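Possible sortase-like protein (Corynebacterium diphtheriae, PDB 5UUS) is probably a sortase, a membrane-anchored cysteine transpeptidase that would join proteins to the cell surface, with presumed hydrolase activity. Local coordinates at residues A[81-87]-A[186-192]; A[140-145]-A[209-213]; A[159-165]-A[202-208]. All blocks are in the same frame, centred on the assembly; numbering follows the deposited sequence.

Contact 1: A[81-87]-A[186-192]; sequences ERGNFAV and MEGIMTM
Four ladder bonds join parallel strands 83-87 and 188-192: Ile-189 N to Gly-83 O and Phe-85 N to Ile-189 O, both 2.7 Å, then Thr-191 N to Phe-85 O and Val-87 N to Thr-191 O, both 2.8 Å. Gly-83 N to Glu-187 O (3.0 Å) opens the series, and Arg-82 NH1 reaches Met-186 O at 3.1 Å. Thr-191 OG1 (chi1 m) donates to Asn-84 OD1 (chi1 t) at 2.6 Å; a water bridges Glu-81 O (2.7 Å) and Ile-189 O (3.0 Å). The axes approach to 4.4 Å at -21°, pairing Asn-84 with Ile-189, Phe-85 with Met-190 and Ala-86 with Thr-191. Gly-83 has phi/psi 118/-143, where a CB would jam against Arg-82 O, calling for glycine. Met-190 (chi1-chi3 t) packs CG 3.6 Å from CD2 of Phe-85 (chi1 t), and its SD lies 5.0 Å from that ring's centroid, at the edge, a Met-aromatic contact. This is a parallel pair within the sortase beta-barrel: Phe-85 and Met-190 pack on strands 109-114 and 117-123, while strand 204-216 flanks 188-192.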
loop_
_atom_site.group_PDB
_atom_site.type_symbol
_atom_site.label_atom_id
_atom_site.label_comp_id
_atom_site.label_asym_id
_atom_site.label_seq_id
_atom_site.Cartn_x
_atom_site.Cartn_y
_atom_site.Cartn_z
ATOM N N GLU A 81 -1.847 4.984 -8.427
ATOM C CA GLU A 81 -1.245 4.717 -9.721
ATOM C C GLU A 81 -1.181 3.241 -10.055
ATOM O O GLU A 81 -0.956 2.393 -9.177
ATOM C CB GLU A 81 0.163 5.298 -9.758
ATOM C CG GLU A 81 0.202 6.793 -9.442
ATOM C CD GLU A 81 1.552 7.434 -9.709
ATOM O OE1 GLU A 81 2.583 6.720 -9.690
ATOM O OE2 GLU A 81 1.586 8.666 -9.954
ATOM N N ARG A 82 -1.340 2.936 -11.338
ATOM C CA ARG A 82 -1.129 1.581 -11.825
ATOM C C ARG A 82 0.348 1.247 -11.678
ATOM O O ARG A 82 1.205 2.088 -11.967
ATOM C CB ARG A 82 -1.598 1.473 -13.277
ATOM C CG ARG A 82 -3.109 1.770 -13.418
ATOM C CD ARG A 82 -3.574 1.542 -14.861
ATOM N NE ARG A 82 -4.971 1.934 -15.064
ATOM C CZ ARG A 82 -6.010 1.102 -15.014
ATOM N NH1 ARG A 82 -5.841 -0.202 -14.762
ATOM N NH2 ARG A 82 -7.233 1.582 -15.210
ATOM N N GLY A 83 0.650 0.041 -11.202
ATOM C CA GLY A 83 2.019 -0.302 -10.822
ATOM C C GLY A 83 2.036 -0.621 -9.342
ATOM O O GLY A 83 1.088 -1.215 -8.814
ATOM N N ASN A 84 3.106 -0.218 -8.659
ATOM C CA ASN A 84 3.321 -0.624 -7.272
ATOM C C ASN A 84 3.751 0.559 -6.401
ATOM O O ASN A 84 4.831 1.127 -6.585
ATOM C CB ASN A 84 4.359 -1.754 -7.247
ATOM C CG ASN A 84 4.448 -2.468 -5.906
ATOM O OD1 ASN A 84 3.847 -2.061 -4.896
ATOM N ND2 ASN A 84 5.228 -3.545 -5.886
ATOM N N PHE A 85 2.870 0.962 -5.492
ATOM C CA PHE A 85 3.177 2.020 -4.533
ATOM C C PHE A 85 3.760 1.327 -3.275
ATOM O O PHE A 85 3.019 0.707 -2.527
ATOM C CB PHE A 85 1.911 2.830 -4.229
ATOM C CG PHE A 85 1.983 3.633 -2.959
ATOM C CD1 PHE A 85 2.941 4.629 -2.802
ATOM C CD2 PHE A 85 1.075 3.405 -1.919
ATOM C CE1 PHE A 85 3.027 5.366 -1.608
ATOM C CE2 PHE A 85 1.150 4.148 -0.728
ATOM C CZ PHE A 85 2.139 5.123 -0.576
ATOM N N ALA A 86 5.080 1.415 -3.074
ATOM C CA ALA A 86 5.774 0.654 -2.025
ATOM C C ALA A 86 6.295 1.530 -0.884
ATOM O O ALA A 86 6.853 2.608 -1.116
ATOM C CB ALA A 86 6.940 -0.145 -2.630
ATOM N N VAL A 87 6.104 1.057 0.346
ATOM C CA VAL A 87 6.606 1.747 1.522
ATOM C C VAL A 87 7.267 0.752 2.479
ATOM O O VAL A 87 6.896 -0.434 2.529
ATOM C CB VAL A 87 5.489 2.515 2.283
ATOM C CG1 VAL A 87 4.858 3.599 1.396
ATOM C CG2 VAL A 87 4.432 1.555 2.800
ATOM N N MET A 186 -1.715 -2.665 -15.921
ATOM C CA MET A 186 -1.532 -3.087 -14.528
ATOM C C MET A 186 -2.644 -2.595 -13.604
ATOM O O MET A 186 -3.234 -1.541 -13.830
ATOM C CB MET A 186 -0.199 -2.585 -13.998
ATOM C CG MET A 186 1.014 -3.199 -14.675
ATOM S SD MET A 186 2.475 -2.308 -14.113
ATOM C CE MET A 186 3.721 -3.264 -14.955
ATOM N N GLU A 187 -2.945 -3.390 -12.581
ATOM C CA GLU A 187 -3.687 -2.902 -11.419
ATOM C C GLU A 187 -2.795 -1.970 -10.597
ATOM O O GLU A 187 -1.585 -1.925 -10.780
ATOM C CB GLU A 187 -4.161 -4.072 -10.541
ATOM C CG GLU A 187 -5.023 -5.083 -11.285
ATOM C CD GLU A 187 -6.343 -4.471 -11.781
ATOM O OE1 GLU A 187 -6.923 -3.610 -11.075
ATOM O OE2 GLU A 187 -6.790 -4.860 -12.875
ATOM N N GLY A 188 -3.401 -1.235 -9.680
ATOM C CA GLY A 188 -2.638 -0.536 -8.685
ATOM C C GLY A 188 -2.342 -1.505 -7.542
ATOM O O GLY A 188 -3.246 -2.137 -6.973
ATOM N N ILE A 189 -1.064 -1.609 -7.204
ATOM C CA ILE A 189 -0.659 -2.369 -6.040
ATOM C C ILE A 189 -0.078 -1.453 -4.977
ATOM O O ILE A 189 0.599 -0.479 -5.301
ATOM C CB ILE A 189 0.378 -3.431 -6.428
ATOM C CG1 ILE A 189 -0.298 -4.462 -7.331
ATOM C CG2 ILE A 189 0.949 -4.135 -5.154
ATOM C CD1 ILE A 189 -1.203 -5.414 -6.576
ATOM N N MET A 190 -0.355 -1.752 -3.704
ATOM C CA MET A 190 0.395 -1.122 -2.628
ATOM C C MET A 190 1.208 -2.209 -1.887
ATOM O O MET A 190 0.690 -3.289 -1.568
ATOM C CB MET A 190 -0.524 -0.384 -1.653
ATOM C CG MET A 190 0.239 0.227 -0.454
ATOM S SD MET A 190 -0.833 1.121 0.692
ATOM C CE MET A 190 0.376 1.640 1.933
ATOM N N THR A 191 2.475 -1.916 -1.634
ATOM C CA THR A 191 3.345 -2.869 -0.947
ATOM C C THR A 191 3.865 -2.270 0.358
ATOM O O THR A 191 4.338 -1.139 0.372
ATOM C CB THR A 191 4.533 -3.286 -1.849
ATOM O OG1 THR A 191 4.021 -3.880 -3.056
ATOM C CG2 THR A 191 5.483 -4.260 -1.114
ATOM N N MET A 192 3.776 -3.036 1.444
ATOM C CA MET A 192 4.397 -2.674 2.713
ATOM C C MET A 192 5.504 -3.667 3.067
ATOM O O MET A 192 5.276 -4.877 3.011
ATOM C CB MET A 192 3.342 -2.622 3.828
ATOM C CG MET A 192 2.273 -1.542 3.587
ATOM S SD MET A 192 0.844 -1.627 4.676
ATOM C CE MET A 192 0.005 -3.049 3.979
HETATM O O HOH W 1 -0.909 1.749 -6.549
#

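Contact 2: A[140-145]-A[209-213]; sequences CFTPEQ and AMLTE
The loop leading into helix 143-151, with Gln-145 in the helix's first turn, packs on strand 209-213 with no backbone ladder between them; the nearest CA atoms, those of Phe-141 and Thr-212, are 6.7 Å apart. Hydrogen bonding centres on Gln-145 (chi1 m, chi2 t), whose CA-to-CB bond points toward the strand. Its NE2 donates to Leu-211 O at 3.0 Å and also to Glu-187 OE1, just before neighbouring strand 188-193. Its OE1 accepts from Thr-142 N at 3.1 Å, and Gln-145 N donates to Thr-142 OG1 (chi1 p) at 2.9 Å: a capping box with Thr-142 as N-cap, so one glutamine amide both closes the helix start and ties it to the sheet. A water donates to Gln-145 OE1 at 3.0 Å and, weakly, to Thr-212 O at 3.3 Å.

Met-210 and Thr-212 pack against the Phe-141 ring (chi1 m). Its CE1 lies 3.5 Å from Met-210 CB and its CD1 3.6 Å from Thr-212 CG2. Met-210 (chi1 t, chi2 t, chi3 m) brings SD to 4.9 Å from the ring centroid, an oblique Met-aromatic contact.

Covalently, Cys-140 (chi1 p) is joined to Cys-107 by a disulfide. On the strand, Thr-212 and Glu-213 both face Val-120 in a classic beta bulge. The arrangement is a capping-box helix start and its preceding loop, packed on a bulged barrel strand of the sortase domain, away from the predicted active site.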
loop_
_atom_site.group_PDB
_atom_site.type_symbol
_atom_site.label_atom_id
_atom_site.label_comp_id
_atom_site.label_asym_id
_atom_site.label_seq_id
_atom_site.Cartn_x
_atom_site.Cartn_y
_atom_site.Cartn_z
ATOM N N CYS A 140 -14.083 -8.728 -2.163
ATOM C CA CYS A 140 -13.883 -7.272 -2.182
ATOM C C CYS A 140 -13.317 -6.714 -3.486
ATOM O O CYS A 140 -13.248 -5.510 -3.648
ATOM C CB CYS A 140 -12.966 -6.850 -1.028
ATOM S SG CYS A 140 -11.351 -7.620 -1.068
ATOM N N PHE A 141 -12.888 -7.577 -4.403
ATOM C CA PHE A 141 -12.395 -7.097 -5.689
ATOM C C PHE A 141 -13.461 -7.253 -6.777
ATOM O O PHE A 141 -14.473 -7.916 -6.564
ATOM C CB PHE A 141 -11.111 -7.842 -6.060
ATOM C CG PHE A 141 -10.000 -7.648 -5.059
ATOM C CD1 PHE A 141 -9.307 -6.446 -4.998
ATOM C CD2 PHE A 141 -9.654 -8.658 -4.181
ATOM C CE1 PHE A 141 -8.294 -6.244 -4.073
ATOM C CE2 PHE A 141 -8.634 -8.478 -3.256
ATOM C CZ PHE A 141 -7.938 -7.267 -3.213
ATOM N N THR A 142 -13.235 -6.651 -7.944
ATOM C CA THR A 142 -14.146 -6.843 -9.070
ATOM C C THR A 142 -13.989 -8.282 -9.577
ATOM O O THR A 142 -13.003 -8.956 -9.249
ATOM C CB THR A 142 -13.869 -5.836 -10.190
ATOM O OG1 THR A 142 -12.623 -6.153 -10.810
ATOM C CG2 THR A 142 -13.776 -4.400 -9.612
ATOM N N PRO A 143 -14.988 -8.778 -10.330
ATOM C CA PRO A 143 -14.863 -10.135 -10.867
ATOM C C PRO A 143 -13.663 -10.216 -11.789
ATOM O O PRO A 143 -12.962 -11.217 -11.788
ATOM C CB PRO A 143 -16.186 -10.360 -11.620
ATOM C CG PRO A 143 -16.904 -9.027 -11.611
ATOM C CD PRO A 143 -16.346 -8.227 -10.487
ATOM N N GLU A 144 -13.403 -9.140 -12.521
ATOM C CA GLU A 144 -12.227 -9.057 -13.382
ATOM C C GLU A 144 -10.907 -9.091 -12.589
ATOM O O GLU A 144 -9.983 -9.827 -12.937
ATOM C CB GLU A 144 -12.298 -7.789 -14.240
ATOM C CG GLU A 144 -13.495 -7.770 -15.213
ATOM C CD GLU A 144 -14.857 -7.453 -14.551
ATOM O OE1 GLU A 144 -14.904 -6.953 -13.399
ATOM O OE2 GLU A 144 -15.896 -7.715 -15.195
ATOM N N GLN A 145 -10.804 -8.292 -11.528
ATOM C CA GLN A 145 -9.635 -8.400 -10.654
ATOM C C GLN A 145 -9.480 -9.809 -10.065
ATOM O O GLN A 145 -8.378 -10.345 -10.016
ATOM C CB GLN A 145 -9.714 -7.376 -9.526
ATOM C CG GLN A 145 -9.434 -5.946 -9.997
ATOM C CD GLN A 145 -9.606 -4.956 -8.866
ATOM O OE1 GLN A 145 -10.549 -5.063 -8.089
ATOM N NE2 GLN A 145 -8.704 -3.982 -8.777
ATOM N N ALA A 209 -1.377 -5.297 -1.321
ATOM C CA ALA A 209 -2.790 -4.974 -1.382
ATOM C C ALA A 209 -3.065 -4.369 -2.779
ATOM O O ALA A 209 -2.198 -3.718 -3.369
ATOM C CB ALA A 209 -3.159 -3.980 -0.256
ATOM N N MET A 210 -4.266 -4.581 -3.288
ATOM C CA MET A 210 -4.632 -4.138 -4.619
ATOM C C MET A 210 -5.662 -3.005 -4.542
ATOM O O MET A 210 -6.594 -3.033 -3.720
ATOM C CB MET A 210 -5.176 -5.315 -5.446
ATOM C CG MET A 210 -5.657 -4.910 -6.843
ATOM S SD MET A 210 -6.096 -6.301 -7.906
ATOM C CE MET A 210 -4.462 -7.059 -8.139
ATOM N N LEU A 211 -5.498 -2.032 -5.438
ATOM C CA LEU A 211 -6.303 -0.804 -5.466
ATOM C C LEU A 211 -7.724 -1.058 -5.952
ATOM O O LEU A 211 -7.921 -1.640 -7.030
ATOM C CB LEU A 211 -5.627 0.239 -6.367
ATOM C CG LEU A 211 -6.282 1.617 -6.549
ATOM C CD1 LEU A 211 -6.096 2.444 -5.280
ATOM C CD2 LEU A 211 -5.606 2.328 -7.725
ATOM N N THR A 212 -8.703 -0.597 -5.169
ATOM C CA THR A 212 -10.123 -0.807 -5.478
ATOM C C THR A 212 -10.877 0.522 -5.595
ATOM O O THR A 212 -11.928 0.583 -6.222
ATOM C CB THR A 212 -10.836 -1.679 -4.399
ATOM O OG1 THR A 212 -10.790 -1.007 -3.134
ATOM C CG2 THR A 212 -10.150 -3.059 -4.249
ATOM N N GLU A 213 -10.354 1.565 -4.960
ATOM C CA GLU A 213 -10.909 2.923 -5.096
ATOM C C GLU A 213 -9.816 3.966 -5.223
ATOM O O GLU A 213 -8.789 3.874 -4.546
ATOM C CB GLU A 213 -11.761 3.309 -3.897
ATOM C CG GLU A 213 -13.031 2.564 -3.672
ATOM C CD GLU A 213 -13.748 3.100 -2.428
ATOM O OE1 GLU A 213 -14.233 4.263 -2.456
ATOM O OE2 GLU A 213 -13.794 2.366 -1.413
HETATM O O HOH W 2 -11.919 -2.477 -7.525
#

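Contact 3: A[159-165]-A[202-208]; sequences GRFITTP and AERMIVH
Arg-204 and Ile-206, each with 74 Å² covered, lie on the same face of an antiparallel pair, strands 160-163 and 204-208, whose axes come to 4.7 Å with their directions 153° apart. Ile-206 forms a hydrogen-bonded pair with Phe-161, Phe-161 N to Ile-206 O 3.0 Å and Ile-206 N to Phe-161 O 2.8 Å. The Phe-161 ring (chi1 p) folds over its partner: Ile-206 CB (chi1 m, chi2 m) sits 3.9 Å from the ring centroid, a CH-pi contact over the face. At the ring edge, His-208 NE2 is 3.8 Å from Phe-161 CE1; that nitrogen is hydrogen-bonded to Glu-176. Thr-163 CG2 reaches Ile-206 CG1 at 3.6 Å.

Arg-204 pairs with Thr-163 through Thr-163 N to Arg-204 O and Arg-204 N to Thr-163 O, both 2.9 Å. Its side chain (chi1 m, chi2 m, chi3 t) turns back so that NH1 donates to Glu-203 O at 2.9 Å and also to Asn-201 O, and Pro-165 CG covers one guanidinium face, 3.9 Å from NH1. At the far end His-208 N donates to Gly-159 O at 2.8 Å.

On the other face Ile-162 (65 Å² covered) sets CD1 3.8 Å from Met-205 CB, and Arg-160 CG meets Val-207 CG2 at 3.8 Å, both in non-hydrogen-bonded pairs. The pair belongs to the sortase sheet and carries Arg-204 on the strand following predicted active-site Cys-195, its side chain about 9 Å from that of predicted active-site His-90, consistent with the arginine of the sortase Cys-His-Arg site. No acid of 159-165 faces it: backbone bonds and apolar packing join the strands.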
loop_
_atom_site.group_PDB
_atom_site.type_symbol
_atom_site.label_atom_id
_atom_site.label_comp_id
_atom_site.label_asym_id
_atom_site.label_seq_id
_atom_site.Cartn_x
_atom_site.Cartn_y
_atom_site.Cartn_z
ATOM N N GLY A 159 -0.535 -12.178 -0.979
ATOM C CA GLY A 159 -0.818 -10.994 -0.170
ATOM C C GLY A 159 0.148 -10.773 0.993
ATOM O O GLY A 159 0.296 -9.651 1.450
ATOM N N ARG A 160 0.780 -11.839 1.500
ATOM C CA ARG A 160 1.797 -11.687 2.550
ATOM C C ARG A 160 2.789 -12.848 2.512
ATOM O O ARG A 160 2.402 -14.002 2.338
ATOM C CB ARG A 160 1.159 -11.590 3.944
ATOM C CG ARG A 160 2.177 -11.348 5.108
ATOM C CD ARG A 160 1.471 -11.104 6.456
ATOM N NE ARG A 160 0.474 -12.145 6.698
ATOM C CZ ARG A 160 -0.802 -11.916 6.999
ATOM N NH1 ARG A 160 -1.221 -10.669 7.153
ATOM N NH2 ARG A 160 -1.654 -12.931 7.157
ATOM N N PHE A 161 4.068 -12.538 2.650
ATOM C CA PHE A 161 5.098 -13.582 2.680
ATOM C C PHE A 161 6.374 -13.028 3.283
ATOM O O PHE A 161 6.495 -11.813 3.503
ATOM C CB PHE A 161 5.366 -14.169 1.274
ATOM C CG PHE A 161 5.867 -13.167 0.253
ATOM C CD1 PHE A 161 4.977 -12.350 -0.445
ATOM C CD2 PHE A 161 7.220 -13.072 -0.044
ATOM C CE1 PHE A 161 5.435 -11.426 -1.392
ATOM C CE2 PHE A 161 7.690 -12.142 -0.981
ATOM C CZ PHE A 161 6.778 -11.329 -1.688
ATOM N N ILE A 162 7.302 -13.938 3.571
ATOM C CA ILE A 162 8.590 -13.599 4.152
ATOM C C ILE A 162 9.668 -13.789 3.100
ATOM O O ILE A 162 9.602 -14.726 2.303
ATOM C CB ILE A 162 8.914 -14.481 5.390
ATOM C CG1 ILE A 162 7.821 -14.328 6.439
ATOM C CG2 ILE A 162 10.298 -14.114 5.972
ATOM C CD1 ILE A 162 7.655 -12.906 6.974
ATOM N N THR A 163 10.643 -12.886 3.067
ATOM C CA THR A 163 11.676 -12.964 2.040
ATOM C C THR A 163 12.999 -12.430 2.586
ATOM O O THR A 163 13.091 -12.099 3.769
ATOM C CB THR A 163 11.260 -12.211 0.748
ATOM O OG1 THR A 163 12.203 -12.513 -0.297
ATOM C CG2 THR A 163 11.204 -10.649 0.970
ATOM N N THR A 164 14.022 -12.382 1.736
ATOM C CA THR A 164 15.357 -11.931 2.131
ATOM C C THR A 164 15.508 -10.456 1.741
ATOM O O THR A 164 14.781 -9.985 0.843
ATOM C CB THR A 164 16.465 -12.771 1.448
ATOM O OG1 THR A 164 16.296 -12.681 0.030
ATOM C CG2 THR A 164 16.374 -14.246 1.858
ATOM N N PRO A 165 16.448 -9.728 2.398
ATOM C CA PRO A 165 16.620 -8.275 2.161
ATOM C C PRO A 165 16.912 -7.913 0.705
ATOM O O PRO A 165 16.524 -6.819 0.285
ATOM C CB PRO A 165 17.818 -7.907 3.060
ATOM C CG PRO A 165 17.766 -8.931 4.169
ATOM C CD PRO A 165 17.341 -10.203 3.481
ATOM N N ALA A 202 17.023 -9.850 10.117
ATOM C CA ALA A 202 17.599 -10.814 9.182
ATOM C C ALA A 202 16.775 -10.938 7.890
ATOM O O ALA A 202 17.313 -10.950 6.787
ATOM C CB ALA A 202 17.720 -12.158 9.837
ATOM N N GLU A 203 15.464 -11.053 8.048
ATOM C CA GLU A 203 14.553 -11.232 6.930
ATOM C C GLU A 203 13.605 -10.029 6.788
ATOM O O GLU A 203 13.726 -9.027 7.509
ATOM C CB GLU A 203 13.776 -12.532 7.129
ATOM C CG GLU A 203 14.682 -13.759 7.170
ATOM C CD GLU A 203 14.101 -14.914 7.982
ATOM O OE1 GLU A 203 14.327 -14.984 9.214
ATOM O OE2 GLU A 203 13.439 -15.775 7.378
ATOM N N ARG A 204 12.644 -10.143 5.865
ATOM C CA ARG A 204 11.705 -9.062 5.594
ATOM C C ARG A 204 10.319 -9.628 5.437
ATOM O O ARG A 204 10.140 -10.658 4.785
ATOM C CB ARG A 204 12.091 -8.300 4.313
ATOM C CG ARG A 204 13.475 -7.661 4.356
ATOM C CD ARG A 204 13.446 -6.476 5.298
ATOM N NE ARG A 204 14.693 -5.734 5.299
ATOM C CZ ARG A 204 15.749 -6.044 6.054
ATOM N NH1 ARG A 204 15.718 -7.087 6.873
ATOM N NH2 ARG A 204 16.833 -5.297 6.001
ATOM N N MET A 205 9.333 -8.966 6.027
ATOM C CA MET A 205 7.946 -9.322 5.752
ATOM C C MET A 205 7.418 -8.414 4.651
ATOM O O MET A 205 7.659 -7.208 4.692
ATOM C CB MET A 205 7.070 -9.181 6.999
ATOM C CG MET A 205 5.571 -9.425 6.740
ATOM S SD MET A 205 4.618 -9.279 8.289
ATOM C CE MET A 205 5.389 -10.611 9.216
ATOM N N ILE A 206 6.683 -9.003 3.706
ATOM C CA ILE A 206 6.073 -8.297 2.575
ATOM C C ILE A 206 4.546 -8.447 2.616
ATOM O O ILE A 206 4.037 -9.555 2.822
ATOM C CB ILE A 206 6.561 -8.844 1.208
ATOM C CG1 ILE A 206 8.080 -8.960 1.166
ATOM C CG2 ILE A 206 6.044 -7.963 0.041
ATOM C CD1 ILE A 206 8.802 -7.620 1.386
ATOM N N VAL A 207 3.818 -7.343 2.434
ATOM C CA VAL A 207 2.357 -7.398 2.262
ATOM C C VAL A 207 1.957 -6.687 0.967
ATOM O O VAL A 207 2.483 -5.604 0.657
ATOM C CB VAL A 207 1.616 -6.766 3.451
ATOM C CG1 VAL A 207 0.124 -6.594 3.125
ATOM C CG2 VAL A 207 1.823 -7.608 4.693
ATOM N N HIS A 208 1.073 -7.310 0.186
ATOM C CA HIS A 208 0.567 -6.686 -1.044
ATOM C C HIS A 208 -0.936 -6.480 -0.931
ATOM O O HIS A 208 -1.682 -7.374 -0.494
ATOM C CB HIS A 208 0.863 -7.545 -2.293
ATOM C CG HIS A 208 2.309 -7.627 -2.663
ATOM N ND1 HIS A 208 3.091 -6.506 -2.895
ATOM C CD2 HIS A 208 3.122 -8.696 -2.867
ATOM C CE1 HIS A 208 4.315 -6.882 -3.222
ATOM N NE2 HIS A 208 4.360 -8.210 -3.206
#

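How the contacts relate
Contacts 2 and 3 share strand 204-216, and contact 1 lies alongside: Met-190 N to Ala-209 O and Gly-188 O to Leu-211 N (each 2.7 Å) probably bond it to the strand of contact 2, and Met-192 O to Val-207 N (2.9 Å) to that of contact 3. Contact 1 is the buried one, about 6 Å from the chain centre, whereas contacts 2 and 3 are partly buried, 13 and 14 Å out. The two strand pairs, parallel in contact 1 and antiparallel in contact 3, rely on backbone ladders; contact 2 joins a helix start and its leading loop by side chains. Methionine-aromatic contacts recur in 1 and 2, while contact 3 has CH-pi packing.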